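Local coordinates for enoyl-acyl carrier protein reductase (Uncultured bacterium, PDB 6KIA), which catalyses the reduction of enoyl groups carried on acyl carrier protein, probably with NADH, and is associated with resistance to triclosan, at residues V21-E27 / T47-V53; R31-G36 / V402-T406; V84-G89 / R133-V138; L145-D151 / I223-L227. All blocks are in the same frame, centred on the assembly; numbering follows the deposited sequence.

Contact 1 (V21-E27 / T47-V53). With NAI (1,4-dihydronicotinamide adenine dinucleotide), chain D.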
# COMPACT_ATOMS: atom_id res chain seq x y z
N VAL A 21 20.43 7.56 -7.71
CA VAL A 21 20.04 7.49 -6.30
C VAL A 21 18.58 7.10 -6.16
O VAL A 21 17.71 7.69 -6.78
CB VAL A 21 20.26 8.83 -5.59
CG1 VAL A 21 19.89 8.75 -4.10
CG2 VAL A 21 21.74 9.25 -5.72
N PHE A 22 18.33 6.07 -5.35
CA PHE A 22 16.99 5.60 -5.07
C PHE A 22 16.60 6.02 -3.66
O PHE A 22 17.31 5.72 -2.70
CB PHE A 22 16.91 4.08 -5.22
CG PHE A 22 15.55 3.51 -4.92
CD1 PHE A 22 15.20 3.15 -3.63
CD2 PHE A 22 14.64 3.29 -5.94
CE1 PHE A 22 13.94 2.61 -3.35
CE2 PHE A 22 13.39 2.74 -5.69
CZ PHE A 22 13.03 2.40 -4.39
N VAL A 23 15.47 6.74 -3.54
CA VAL A 23 15.06 7.26 -2.25
C VAL A 23 13.77 6.60 -1.81
O VAL A 23 12.75 6.75 -2.48
CB VAL A 23 14.87 8.77 -2.27
CG1 VAL A 23 14.50 9.28 -0.87
CG2 VAL A 23 16.15 9.46 -2.74
N LEU A 24 13.81 5.86 -0.71
CA LEU A 24 12.62 5.22 -0.17
C LEU A 24 11.90 6.20 0.73
O LEU A 24 12.37 6.51 1.82
CB LEU A 24 12.97 3.93 0.58
CG LEU A 24 11.73 3.10 0.97
CD1 LEU A 24 10.97 2.60 -0.27
CD2 LEU A 24 12.08 1.97 1.93
N PHE A 25 10.76 6.69 0.26
CA PHE A 25 9.99 7.69 0.99
C PHE A 25 8.89 6.98 1.80
O PHE A 25 7.71 6.97 1.42
CB PHE A 25 9.43 8.75 0.03
CG PHE A 25 8.99 10.02 0.74
CD1 PHE A 25 9.94 10.97 1.12
CD2 PHE A 25 7.66 10.24 1.05
CE1 PHE A 25 9.56 12.13 1.77
CE2 PHE A 25 7.27 11.42 1.71
CZ PHE A 25 8.21 12.36 2.07
N GLY A 26 9.33 6.36 2.89
CA GLY A 26 8.54 5.47 3.72
C GLY A 26 9.51 4.51 4.40
O GLY A 26 10.69 4.48 4.03
N GLU A 27 9.03 3.73 5.37
CA GLU A 27 9.90 2.75 6.03
C GLU A 27 9.68 1.36 5.47
O GLU A 27 8.59 1.02 5.02
CB GLU A 27 9.67 2.74 7.55
CG GLU A 27 10.06 4.06 8.22
CD GLU A 27 10.02 3.99 9.74
OE1 GLU A 27 9.20 3.22 10.30
OE2 GLU A 27 10.86 4.67 10.37
N THR A 47 22.57 3.80 -5.53
CA THR A 47 22.71 4.21 -4.15
C THR A 47 21.35 4.29 -3.47
O THR A 47 20.44 4.95 -3.97
CB THR A 47 23.39 5.56 -4.05
OG1 THR A 47 24.66 5.46 -4.70
CG2 THR A 47 23.59 5.94 -2.59
N ILE A 48 21.23 3.60 -2.35
CA ILE A 48 19.97 3.49 -1.62
C ILE A 48 19.97 4.47 -0.45
O ILE A 48 20.87 4.47 0.39
CB ILE A 48 19.73 2.05 -1.08
CG1 ILE A 48 19.92 0.98 -2.17
CG2 ILE A 48 18.39 1.97 -0.36
CD1 ILE A 48 19.01 1.10 -3.42
N VAL A 49 18.96 5.33 -0.41
CA VAL A 49 18.76 6.27 0.69
C VAL A 49 17.31 6.14 1.15
O VAL A 49 16.43 5.79 0.37
CB VAL A 49 19.11 7.72 0.27
CG1 VAL A 49 18.91 8.71 1.43
CG2 VAL A 49 20.55 7.77 -0.22
N GLY A 50 17.06 6.34 2.44
CA GLY A 50 15.71 6.32 2.96
C GLY A 50 15.43 7.31 4.07
O GLY A 50 16.33 7.94 4.64
N ILE A 51 14.15 7.45 4.40
CA ILE A 51 13.72 8.27 5.51
C ILE A 51 13.37 7.41 6.72
O ILE A 51 13.30 6.18 6.63
CB ILE A 51 12.50 9.16 5.12
CG1 ILE A 51 11.27 8.35 4.71
CG2 ILE A 51 12.88 10.06 3.94
CD1 ILE A 51 10.34 7.93 5.84
N THR A 52 13.16 8.06 7.85
CA THR A 52 12.63 7.39 9.04
C THR A 52 11.44 8.22 9.52
O THR A 52 11.39 9.43 9.28
CB THR A 52 13.70 7.25 10.16
OG1 THR A 52 13.11 6.70 11.34
CG2 THR A 52 14.29 8.59 10.50
N VAL A 53 10.48 7.59 10.19
CA VAL A 53 9.41 8.37 10.79
C VAL A 53 9.79 8.78 12.21
O VAL A 53 9.07 9.51 12.88
CB VAL A 53 8.08 7.60 10.81
CG1 VAL A 53 7.61 7.32 9.39
CG2 VAL A 53 8.21 6.30 11.62
PA NAI D . 3.70 -1.74 5.20
O1A NAI D . 4.96 -2.54 5.03
O2A NAI D . 3.11 -1.68 6.59
O5B NAI D . 4.00 -0.28 4.63
C5B NAI D . 3.33 0.84 5.19
C4B NAI D . 4.22 2.04 4.74
O4B NAI D . 3.44 3.30 5.21
C3B NAI D . 5.37 2.06 5.31
O3B NAI D . 6.45 2.50 4.39
C2B NAI D . 5.21 3.13 6.56
O2B NAI D . 6.55 3.58 6.99
C1B NAI D . 4.47 4.06 6.06
N9A NAI D . 3.62 4.70 7.09
C8A NAI D . 2.60 4.29 7.86
N7A NAI D . 2.22 5.31 8.63
C5A NAI D . 3.01 6.36 8.33
C6A NAI D . 2.99 7.64 8.88
N6A NAI D . 2.18 8.26 9.89
N1A NAI D . 3.88 8.54 8.43
C2A NAI D . 4.78 8.19 7.46
N3A NAI D . 4.80 6.92 6.91
C4A NAI D . 3.90 6.01 7.37
O3 NAI D . 2.49 -2.31 4.24
PN NAI D . 2.31 -2.20 2.64
O1N NAI D . 3.50 -2.78 1.93
O2N NAI D . 1.01 -2.95 2.38
O5D NAI D . 2.15 -0.65 2.29
C5D NAI D . 2.99 -0.01 1.35
C4D NAI D . 2.10 0.66 0.29
O4D NAI D . 1.53 -0.29 -0.44
C3D NAI D . 0.95 1.41 0.95
O3D NAI D . 0.79 2.69 0.42
C2D NAI D . -0.26 0.54 0.55
O2D NAI D . -1.49 1.34 0.66
C1D NAI D . 0.02 0.14 -0.66
N1N NAI D . -0.74 -1.03 -1.10
C2N NAI D . -0.95 -2.11 -0.27
C3N NAI D . -1.74 -3.18 -0.71
C7N NAI D . -1.96 -4.41 0.17
O7N NAI D . -2.88 -5.19 -0.06
N7N NAI D . -1.07 -4.65 1.25
C4N NAI D . -2.31 -3.19 -1.97
C5N NAI D . -2.05 -2.11 -2.82
C6N NAI D . -1.28 -1.03 -2.37
O HOH W 1 13.46 4.22 4.74
O HOH W 2 13.77 3.98 8.60
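Glu-27 and Val-53 meet where two parallel strands, inclined by 20°, run out beside the cofactor. The ladder behind them rests on regular backbone bonds, of which Leu-24 N to Val-49 O measures 2.8 Å; the last, from Ile-51 N to Leu-24 O, lengthens to 3.3 Å as the strands part. Ile-51 packs where they separate: its CG1, placed between backbone N and carbonyl carbon (chi1 61°), lies 3.3 Å from Gly-26 N. Past it, the Glu-27 side chain takes over the contact. Glu-27 CB is 3.3 Å from O2B of the cofactor's adenosine ribose, and CG passes the same hydroxyl at longer range. Glu-27 CD lies 3.5 Å from Val-53 CG2, and OE1 touches that methyl too. Glu-27 OE2 accepts two bonds: Val-53 N, at 3.0 Å and nearly straight (170°), comes from above the carboxylate plane, whereas Thr-52 OG1, at 3.2 Å, comes nearly along the C-O axis. Thr-52 OG1 also pairs with the backbone N of Gly-54. The backbone of Glu-27 grips the ribose, its N donating to O2B and its O accepting from O3B at 2.7 Å. The two strands are those of a Rossmann-type beta-alpha-beta unit, with helix 34-43 as the crossover. That helix covers the face bearing Phe-22 and Ile-48, helix 120-146 packs on Val-23 and Val-49, and strand 155-159 flanks strand 21-25 within the sheet.

Contact 2 (R31-G36 / V402-T406). With NAI (1,4-dihydronicotinamide adenine dinucleotide), chain D.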
# COMPACT_ATOMS: atom_id res chain seq x y z
N ARG A 31 7.65 -8.17 4.55
CA ARG A 31 6.41 -8.40 3.78
C ARG A 31 5.93 -7.15 3.05
O ARG A 31 4.98 -7.21 2.25
CB ARG A 31 5.30 -8.95 4.69
CG ARG A 31 5.75 -10.16 5.50
CD ARG A 31 4.82 -10.42 6.67
NE ARG A 31 3.48 -10.83 6.29
CZ ARG A 31 2.37 -10.33 6.82
NH1 ARG A 31 1.20 -10.80 6.42
NH2 ARG A 31 2.42 -9.38 7.75
N GLY A 32 6.57 -6.01 3.29
CA GLY A 32 6.14 -4.78 2.64
C GLY A 32 6.31 -4.78 1.13
O GLY A 32 7.30 -5.33 0.62
N TYR A 33 5.38 -4.16 0.40
CA TYR A 33 5.48 -4.08 -1.05
C TYR A 33 6.83 -3.57 -1.52
O TYR A 33 7.37 -4.06 -2.51
CB TYR A 33 4.41 -3.16 -1.68
CG TYR A 33 3.31 -3.89 -2.40
CD1 TYR A 33 3.60 -4.59 -3.56
CD2 TYR A 33 1.98 -3.78 -2.02
CE1 TYR A 33 2.64 -5.26 -4.26
CE2 TYR A 33 0.98 -4.45 -2.73
CZ TYR A 33 1.33 -5.20 -3.85
OH TYR A 33 0.41 -5.88 -4.60
N ALA A 34 7.35 -2.56 -0.82
CA ALA A 34 8.56 -1.87 -1.25
C ALA A 34 9.76 -2.81 -1.39
O ALA A 34 10.70 -2.49 -2.13
CB ALA A 34 8.91 -0.74 -0.26
N ASN A 35 9.73 -3.94 -0.68
CA ASN A 35 10.81 -4.93 -0.81
C ASN A 35 11.08 -5.29 -2.27
O ASN A 35 12.23 -5.41 -2.67
CB ASN A 35 10.52 -6.20 -0.02
CG ASN A 35 10.72 -6.00 1.45
OD1 ASN A 35 11.86 -5.92 1.94
ND2 ASN A 35 9.62 -5.85 2.17
N GLY A 36 10.02 -5.49 -3.06
CA GLY A 36 10.24 -5.83 -4.47
C GLY A 36 11.04 -4.76 -5.21
O GLY A 36 11.96 -5.04 -6.00
N VAL A 402 3.86 -11.78 -5.49
CA VAL A 402 3.43 -10.47 -5.98
C VAL A 402 4.50 -9.40 -5.67
O VAL A 402 4.75 -8.54 -6.51
CB VAL A 402 2.06 -10.06 -5.39
CG1 VAL A 402 1.70 -8.63 -5.81
CG2 VAL A 402 0.98 -11.01 -5.90
N LEU A 403 5.13 -9.45 -4.51
CA LEU A 403 6.28 -8.55 -4.25
C LEU A 403 7.35 -8.69 -5.35
O LEU A 403 7.83 -7.67 -5.95
CB LEU A 403 6.91 -8.86 -2.88
CG LEU A 403 6.52 -8.00 -1.69
CD1 LEU A 403 5.03 -7.87 -1.54
CD2 LEU A 403 7.21 -8.51 -0.40
N GLU A 404 7.70 -9.95 -5.57
CA GLU A 404 8.73 -10.33 -6.53
C GLU A 404 8.41 -9.85 -7.95
O GLU A 404 9.31 -9.39 -8.67
CB GLU A 404 8.92 -11.85 -6.52
CG GLU A 404 9.95 -12.38 -7.49
CD GLU A 404 10.19 -13.88 -7.32
OE1 GLU A 404 9.54 -14.51 -6.46
OE2 GLU A 404 11.06 -14.42 -8.03
N GLY A 405 7.14 -9.93 -8.35
CA GLY A 405 6.75 -9.54 -9.71
C GLY A 405 6.54 -8.05 -9.90
O GLY A 405 6.89 -7.48 -10.96
N THR A 406 5.97 -7.39 -8.90
CA THR A 406 5.70 -5.96 -9.02
C THR A 406 7.00 -5.16 -8.97
O THR A 406 7.05 -4.07 -9.54
CB THR A 406 4.73 -5.43 -7.92
OG1 THR A 406 5.28 -5.63 -6.61
CG2 THR A 406 3.36 -6.14 -8.05
PA NAI D . 3.70 -1.74 5.20
O1A NAI D . 4.96 -2.54 5.03
O2A NAI D . 3.11 -1.68 6.59
O5B NAI D . 4.00 -0.28 4.63
C5B NAI D . 3.33 0.84 5.19
C4B NAI D . 4.22 2.04 4.74
O4B NAI D . 3.44 3.30 5.21
C3B NAI D . 5.37 2.06 5.31
O3B NAI D . 6.45 2.50 4.39
C2B NAI D . 5.21 3.13 6.56
O2B NAI D . 6.55 3.58 6.99
C1B NAI D . 4.47 4.06 6.06
N9A NAI D . 3.62 4.70 7.09
C8A NAI D . 2.60 4.29 7.86
N7A NAI D . 2.22 5.31 8.63
C5A NAI D . 3.01 6.36 8.33
C6A NAI D . 2.99 7.64 8.88
N6A NAI D . 2.18 8.26 9.89
N1A NAI D . 3.88 8.54 8.43
C2A NAI D . 4.78 8.19 7.46
N3A NAI D . 4.80 6.92 6.91
C4A NAI D . 3.90 6.01 7.37
O3 NAI D . 2.49 -2.31 4.24
PN NAI D . 2.31 -2.20 2.64
O1N NAI D . 3.50 -2.78 1.93
O2N NAI D . 1.01 -2.95 2.38
O5D NAI D . 2.15 -0.65 2.29
C5D NAI D . 2.99 -0.01 1.35
C4D NAI D . 2.10 0.66 0.29
O4D NAI D . 1.53 -0.29 -0.44
C3D NAI D . 0.95 1.41 0.95
O3D NAI D . 0.79 2.69 0.42
C2D NAI D . -0.26 0.54 0.55
O2D NAI D . -1.49 1.34 0.66
C1D NAI D . 0.02 0.14 -0.66
N1N NAI D . -0.74 -1.03 -1.10
C2N NAI D . -0.95 -2.11 -0.27
C3N NAI D . -1.74 -3.18 -0.71
C7N NAI D . -1.96 -4.41 0.17
O7N NAI D . -2.88 -5.19 -0.06
N7N NAI D . -1.07 -4.65 1.25
C4N NAI D . -2.31 -3.19 -1.97
C5N NAI D . -2.05 -2.11 -2.82
C6N NAI D . -1.28 -1.03 -2.37
O HOH W 3 7.18 -4.18 -5.32
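Leu-403 and Tyr-33 account for most of the buried surface, and they meet without any direct hydrogen bond between the two segments. Leu-403 leans its two methyls against the backbone that enters helix 34-43: CD2 lies 3.3 Å from Gly-32 O, and CD1 is 3.8 Å from Tyr-33 CA. That carbonyl of Gly-32 is already gripped by both the backbone N and the ND2 of Asn-35, so the methyl packs beside a satisfied acceptor. The Tyr-33 ring stands between helix 394-413 and the cofactor. At one edge, in its plane, Thr-406 OG1 sits 3.6 Å from CE1; the nicotinamide carbon C3N also meets the ring edge, 3.6 Å from Tyr-33 CE2. With chi1 at 61°, Thr-406 OG1 turns back to donate to Val-402 O. Val-402 CG1 approaches the phenol end, while Tyr-33 OH bonds to Pro-289 O. A water donates to both Tyr-33 O and Thr-406 OG1, giving the two segments a polar bridge. Gly-36, third in buried area, has no side chain to hold the helices apart, and its CA comes within 3.4 Å of Leu-403 O in a CA-H...O contact (143° at the hydrogen). Tyr-33 N donates to the phosphate oxygen O1N at 2.8 Å, nearly straight (166°). A backbone N bound to the pyrophosphate at the glycine-rich turn between first strand and first helix is the hallmark of a Rossmann dinucleotide site.

Contact 3 (V84-G89 / R133-V138). With NAI (1,4-dihydronicotinamide adenine dinucleotide), chain D.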
# COMPACT_ATOMS: atom_id res chain seq x y z
N VAL A 84 15.71 12.37 10.32
CA VAL A 84 14.73 13.40 10.61
C VAL A 84 13.39 12.69 10.78
O VAL A 84 13.04 11.84 9.97
CB VAL A 84 14.65 14.45 9.49
CG1 VAL A 84 13.49 15.41 9.72
CG2 VAL A 84 15.99 15.20 9.37
N PRO A 85 12.67 12.97 11.89
CA PRO A 85 11.42 12.21 12.11
C PRO A 85 10.28 12.63 11.17
O PRO A 85 9.54 13.58 11.48
CB PRO A 85 11.08 12.52 13.57
CG PRO A 85 11.75 13.83 13.85
CD PRO A 85 13.00 13.84 13.03
N LEU A 86 10.12 11.90 10.07
CA LEU A 86 9.16 12.27 9.04
C LEU A 86 7.86 11.53 9.25
O LEU A 86 7.38 10.81 8.36
CB LEU A 86 9.71 11.95 7.64
CG LEU A 86 10.39 13.05 6.82
CD1 LEU A 86 10.52 12.60 5.36
CD2 LEU A 86 9.66 14.37 6.94
N MET A 87 7.29 11.69 10.44
CA MET A 87 5.99 11.09 10.74
C MET A 87 4.85 11.90 10.12
O MET A 87 4.69 13.07 10.43
CB MET A 87 5.78 11.03 12.25
CG MET A 87 4.51 10.31 12.61
SD MET A 87 4.74 8.55 12.60
CE MET A 87 5.40 8.36 14.26
N ALA A 88 4.06 11.27 9.26
CA ALA A 88 2.92 11.96 8.67
C ALA A 88 1.68 11.83 9.54
O ALA A 88 1.66 11.05 10.48
CB ALA A 88 2.63 11.46 7.29
N GLY A 89 0.66 12.61 9.21
CA GLY A 89 -0.57 12.62 9.99
C GLY A 89 -0.49 13.68 11.06
O GLY A 89 0.58 14.22 11.36
N ARG A 133 4.73 20.81 10.41
CA ARG A 133 5.80 19.96 10.91
C ARG A 133 6.33 19.02 9.83
O ARG A 133 7.55 18.90 9.66
CB ARG A 133 5.33 19.14 12.11
CG ARG A 133 6.40 18.19 12.61
CD ARG A 133 5.92 17.36 13.81
NE ARG A 133 4.72 16.60 13.52
CZ ARG A 133 4.65 15.57 12.68
NH1 ARG A 133 5.74 15.19 12.00
NH2 ARG A 133 3.49 14.95 12.49
N PHE A 134 5.42 18.35 9.13
CA PHE A 134 5.83 17.41 8.07
C PHE A 134 6.55 18.12 6.91
O PHE A 134 7.58 17.63 6.44
CB PHE A 134 4.64 16.61 7.54
CG PHE A 134 5.05 15.48 6.64
CD1 PHE A 134 5.46 14.25 7.17
CD2 PHE A 134 5.01 15.63 5.26
CE1 PHE A 134 5.84 13.21 6.31
CE2 PHE A 134 5.38 14.58 4.41
CZ PHE A 134 5.80 13.38 4.94
N LYS A 135 6.01 19.25 6.46
CA LYS A 135 6.68 20.02 5.40
C LYS A 135 8.08 20.49 5.80
O LYS A 135 9.02 20.43 5.00
CB LYS A 135 5.85 21.23 5.00
CG LYS A 135 4.56 20.91 4.25
CD LYS A 135 3.86 22.23 3.92
CE LYS A 135 2.60 22.04 3.10
NZ LYS A 135 1.94 23.35 2.86
N ASP A 136 8.20 20.96 7.04
CA ASP A 136 9.48 21.42 7.55
C ASP A 136 10.47 20.24 7.61
O ASP A 136 11.66 20.38 7.28
CB ASP A 136 9.31 22.05 8.95
CG ASP A 136 8.62 23.42 8.90
OD1 ASP A 136 8.49 24.01 7.81
OD2 ASP A 136 8.21 23.91 9.97
N GLY A 137 9.96 19.08 8.02
CA GLY A 137 10.75 17.86 7.99
C GLY A 137 11.23 17.50 6.59
O GLY A 137 12.41 17.21 6.39
N VAL A 138 10.31 17.54 5.62
CA VAL A 138 10.63 17.23 4.25
C VAL A 138 11.71 18.19 3.74
O VAL A 138 12.62 17.77 3.04
CB VAL A 138 9.40 17.28 3.32
CG1 VAL A 138 9.81 17.18 1.86
CG2 VAL A 138 8.45 16.16 3.66
PA NAI D . 3.70 -1.74 5.20
O1A NAI D . 4.96 -2.54 5.03
O2A NAI D . 3.11 -1.68 6.59
O5B NAI D . 4.00 -0.28 4.63
C5B NAI D . 3.33 0.84 5.19
C4B NAI D . 4.22 2.04 4.74
O4B NAI D . 3.44 3.30 5.21
C3B NAI D . 5.37 2.06 5.31
O3B NAI D . 6.45 2.50 4.39
C2B NAI D . 5.21 3.13 6.56
O2B NAI D . 6.55 3.58 6.99
C1B NAI D . 4.47 4.06 6.06
N9A NAI D . 3.62 4.70 7.09
C8A NAI D . 2.60 4.29 7.86
N7A NAI D . 2.22 5.31 8.63
C5A NAI D . 3.01 6.36 8.33
C6A NAI D . 2.99 7.64 8.88
N6A NAI D . 2.18 8.26 9.89
N1A NAI D . 3.88 8.54 8.43
C2A NAI D . 4.78 8.19 7.46
N3A NAI D . 4.80 6.92 6.91
C4A NAI D . 3.90 6.01 7.37
O3 NAI D . 2.49 -2.31 4.24
PN NAI D . 2.31 -2.20 2.64
O1N NAI D . 3.50 -2.78 1.93
O2N NAI D . 1.01 -2.95 2.38
O5D NAI D . 2.15 -0.65 2.29
C5D NAI D . 2.99 -0.01 1.35
C4D NAI D . 2.10 0.66 0.29
O4D NAI D . 1.53 -0.29 -0.44
C3D NAI D . 0.95 1.41 0.95
O3D NAI D . 0.79 2.69 0.42
C2D NAI D . -0.26 0.54 0.55
O2D NAI D . -1.49 1.34 0.66
C1D NAI D . 0.02 0.14 -0.66
N1N NAI D . -0.74 -1.03 -1.10
C2N NAI D . -0.95 -2.11 -0.27
C3N NAI D . -1.74 -3.18 -0.71
C7N NAI D . -1.96 -4.41 0.17
O7N NAI D . -2.88 -5.19 -0.06
N7N NAI D . -1.07 -4.65 1.25
C4N NAI D . -2.31 -3.19 -1.97
C5N NAI D . -2.05 -2.11 -2.82
C6N NAI D . -1.28 -1.03 -2.37
O HOH W 4 8.76 15.88 12.37
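Leu-86 and Gly-137 are the residues whose CA atoms come nearest, 5.9 Å apart, where an inverse gamma turn centred on Leu-86 faces one side of helix 120-146. With no side chain on Gly-137, Leu-86 can press onto the helix backbone itself: its CD2 lies 3.5 Å from Gly-137 C. The same methyl covers one face of the Phe-134 ring and touches CG2 of Val-138. Two carbonyls approach the edge of that ring, Leu-86 O in its plane at 3.5 Å from Phe-134 CE1 and Met-87 O a little farther off, while Ala-88 CB packs against CE1 at 3.8 Å. Arg-133 makes the polar part of the contact. Its chain runs straight out from the helix and then bends at chi3 (57°), which presents the guanidinium end-on to Met-87 O. Both terminal nitrogens donate to this one oxygen: Arg-133 NH1, 2.8 Å from Met-87 O, lies in the carbonyl plane on a lone pair, and Arg-133 NH2, at 3.0 Å, is tilted 35° from that plane. NH1 also reaches Pro-85 O through a water, and NH2 forms a salt bridge with Asp-93. Ala-88, the next residue along, bonds the adenine through its backbone, its N donating to N1A at 2.9 Å and its O accepting from N6A. Two N-H groups on the Met-87 carbonyl would polarise the peptide it shares with Ala-88 N, perhaps making that N a somewhat stronger donor; by geometry, Arg-133 is a second-shell residue, holding the carbonyl of the peptide whose N-H meets the adenine.

Contact 4 (L145-D151 / I223-L227)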
# COMPACT_ATOMS: atom_id res chain seq x y z
N LEU A 145 19.59 15.53 1.37
CA LEU A 145 19.63 14.68 0.20
C LEU A 145 20.26 15.39 -1.00
O LEU A 145 20.94 14.77 -1.81
CB LEU A 145 18.22 14.22 -0.15
CG LEU A 145 18.08 13.20 -1.26
CD1 LEU A 145 18.70 11.86 -0.87
CD2 LEU A 145 16.60 13.06 -1.59
N ASP A 146 19.99 16.69 -1.12
CA ASP A 146 20.49 17.45 -2.27
C ASP A 146 22.00 17.31 -2.37
O ASP A 146 22.54 17.16 -3.46
CB ASP A 146 20.09 18.93 -2.15
CG ASP A 146 20.55 19.74 -3.34
OD1 ASP A 146 19.97 19.57 -4.44
OD2 ASP A 146 21.47 20.56 -3.17
N GLY A 147 22.67 17.31 -1.23
CA GLY A 147 24.12 17.19 -1.20
C GLY A 147 24.62 15.81 -1.58
O GLY A 147 25.81 15.63 -1.86
N MET A 148 23.72 14.84 -1.60
CA MET A 148 24.06 13.45 -1.89
C MET A 148 23.81 13.02 -3.34
O MET A 148 24.24 11.93 -3.73
CB MET A 148 23.26 12.51 -0.97
CG MET A 148 23.30 12.86 0.49
SD MET A 148 22.32 11.61 1.35
CE MET A 148 22.02 12.41 2.92
N ILE A 149 23.10 13.82 -4.11
CA ILE A 149 22.77 13.46 -5.48
C ILE A 149 23.53 14.38 -6.45
O ILE A 149 23.22 15.57 -6.56
CB ILE A 149 21.24 13.52 -5.74
CG1 ILE A 149 20.47 12.79 -4.64
CG2 ILE A 149 20.88 12.96 -7.12
CD1 ILE A 149 18.97 12.91 -4.77
N PRO A 150 24.55 13.85 -7.14
CA PRO A 150 25.36 14.76 -7.96
C PRO A 150 24.63 15.23 -9.21
O PRO A 150 23.68 14.56 -9.66
CB PRO A 150 26.60 13.92 -8.32
CG PRO A 150 26.11 12.46 -8.23
CD PRO A 150 25.03 12.45 -7.18
N ASP A 151 25.06 16.37 -9.77
CA ASP A 151 24.62 16.77 -11.09
C ASP A 151 24.79 15.61 -12.05
O ASP A 151 25.84 14.94 -12.05
CB ASP A 151 25.42 17.96 -11.64
CG ASP A 151 25.19 19.25 -10.88
OD1 ASP A 151 24.25 19.30 -10.08
OD2 ASP A 151 25.95 20.23 -11.10
N ILE A 223 15.79 19.91 -6.16
CA ILE A 223 16.60 18.79 -6.62
C ILE A 223 16.22 18.39 -8.04
O ILE A 223 17.09 18.20 -8.91
CB ILE A 223 16.43 17.56 -5.68
CG1 ILE A 223 17.01 17.87 -4.30
CG2 ILE A 223 17.11 16.35 -6.27
CD1 ILE A 223 16.69 16.80 -3.23
N ARG A 224 14.92 18.21 -8.27
CA ARG A 224 14.38 17.84 -9.58
C ARG A 224 14.87 18.80 -10.67
O ARG A 224 15.34 18.37 -11.72
CB ARG A 224 12.84 17.78 -9.54
CG ARG A 224 12.24 17.33 -10.86
CD ARG A 224 10.72 17.06 -10.75
NE ARG A 224 9.94 18.28 -10.51
CZ ARG A 224 9.36 18.58 -9.35
NH1 ARG A 224 9.48 17.77 -8.30
NH2 ARG A 224 8.67 19.72 -9.22
N ALA A 225 14.68 20.09 -10.42
CA ALA A 225 15.11 21.11 -11.38
C ALA A 225 16.61 21.02 -11.68
O ALA A 225 17.03 21.08 -12.85
CB ALA A 225 14.77 22.48 -10.88
N ARG A 226 17.42 20.85 -10.64
CA ARG A 226 18.86 20.85 -10.85
C ARG A 226 19.29 19.61 -11.65
O ARG A 226 20.14 19.70 -12.56
CB ARG A 226 19.61 20.95 -9.50
CG ARG A 226 21.10 20.58 -9.57
CD ARG A 226 21.80 20.71 -8.22
NE ARG A 226 21.33 19.74 -7.22
CZ ARG A 226 21.79 18.50 -7.14
NH1 ARG A 226 22.70 18.08 -8.01
NH2 ARG A 226 21.32 17.68 -6.21
N LEU A 227 18.66 18.47 -11.36
CA LEU A 227 18.98 17.25 -12.09
C LEU A 227 18.51 17.29 -13.54
O LEU A 227 19.20 16.84 -14.44
CB LEU A 227 18.36 16.03 -11.38
CG LEU A 227 18.89 15.71 -9.97
CD1 LEU A 227 18.23 14.44 -9.45
CD2 LEU A 227 20.41 15.58 -9.93
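Asp-146 and Ile-223 face each other with CA atoms 6.0 Å apart, and Asp-151 and Leu-227 come back to 5.7 Å between theirs; between these points segment 145-151 runs from helix 120-146 into a type I turn from Asp-146 to Ile-149, while 223-227 stays helical. Arg-226 reaches into the resulting bend. Its chain is extended as far as CD and then turns at chi3 (67°), bringing the guanidinium edge to three acceptors, each near its plane. Side-on, Arg-226 NE and NH2 share Asp-146 OD1, with NH2 at 2.9 Å; both come from the same face of a carboxylate turned 83° from the guanidinium. End-on, Arg-226 NH1 and NH2 share Ile-149 O, each nitrogen lying 2.9 Å from that oxygen. Arg-226 NH1 then bonds Asp-151 OD1 at 2.9 Å from its anti side, with the planes 37° apart. Beneath this polar layer, Ile-149 CG2 meets Leu-227 CD1 at 3.8 Å, and Leu-145 CD2 meets Ile-223 CD1 at 4.1 Å, all crossing at about right angles. Five bonds, each somewhat bent, thus occupy all five N-H directions of one guanidinium, which should fix its rotation. The two carboxylates and the Ile-149 carbonyl would be expected to stabilise its positive charge. Through Asp-146, Ile-149 O and Asp-151, one side chain of helix 221-229 holds the turn at both its ends and the residue two beyond it.

From the N terminus, contact 1 closes the first short loop, pairing strands 21-25 and 47-56 around helix 34-43. Contact 2 opens within that loop and crosses it, since 31-36 waits for its partner until 402-406 and so joins the start of the nucleotide fold to a late helix. Contacts 3 and 4 follow one another inside this long span. Both use helix 120-146: its middle holds the loop after strand 80-83, and its C-terminal end holds helix 221-229. Contact 1 touches all the others, through Leu-24 and Ala-34, Thr-52 and Leu-86, and Val-23 and Leu-145. Contacts 3, 1 and 2, in that order, follow the cofactor from adenine to nicotinamide.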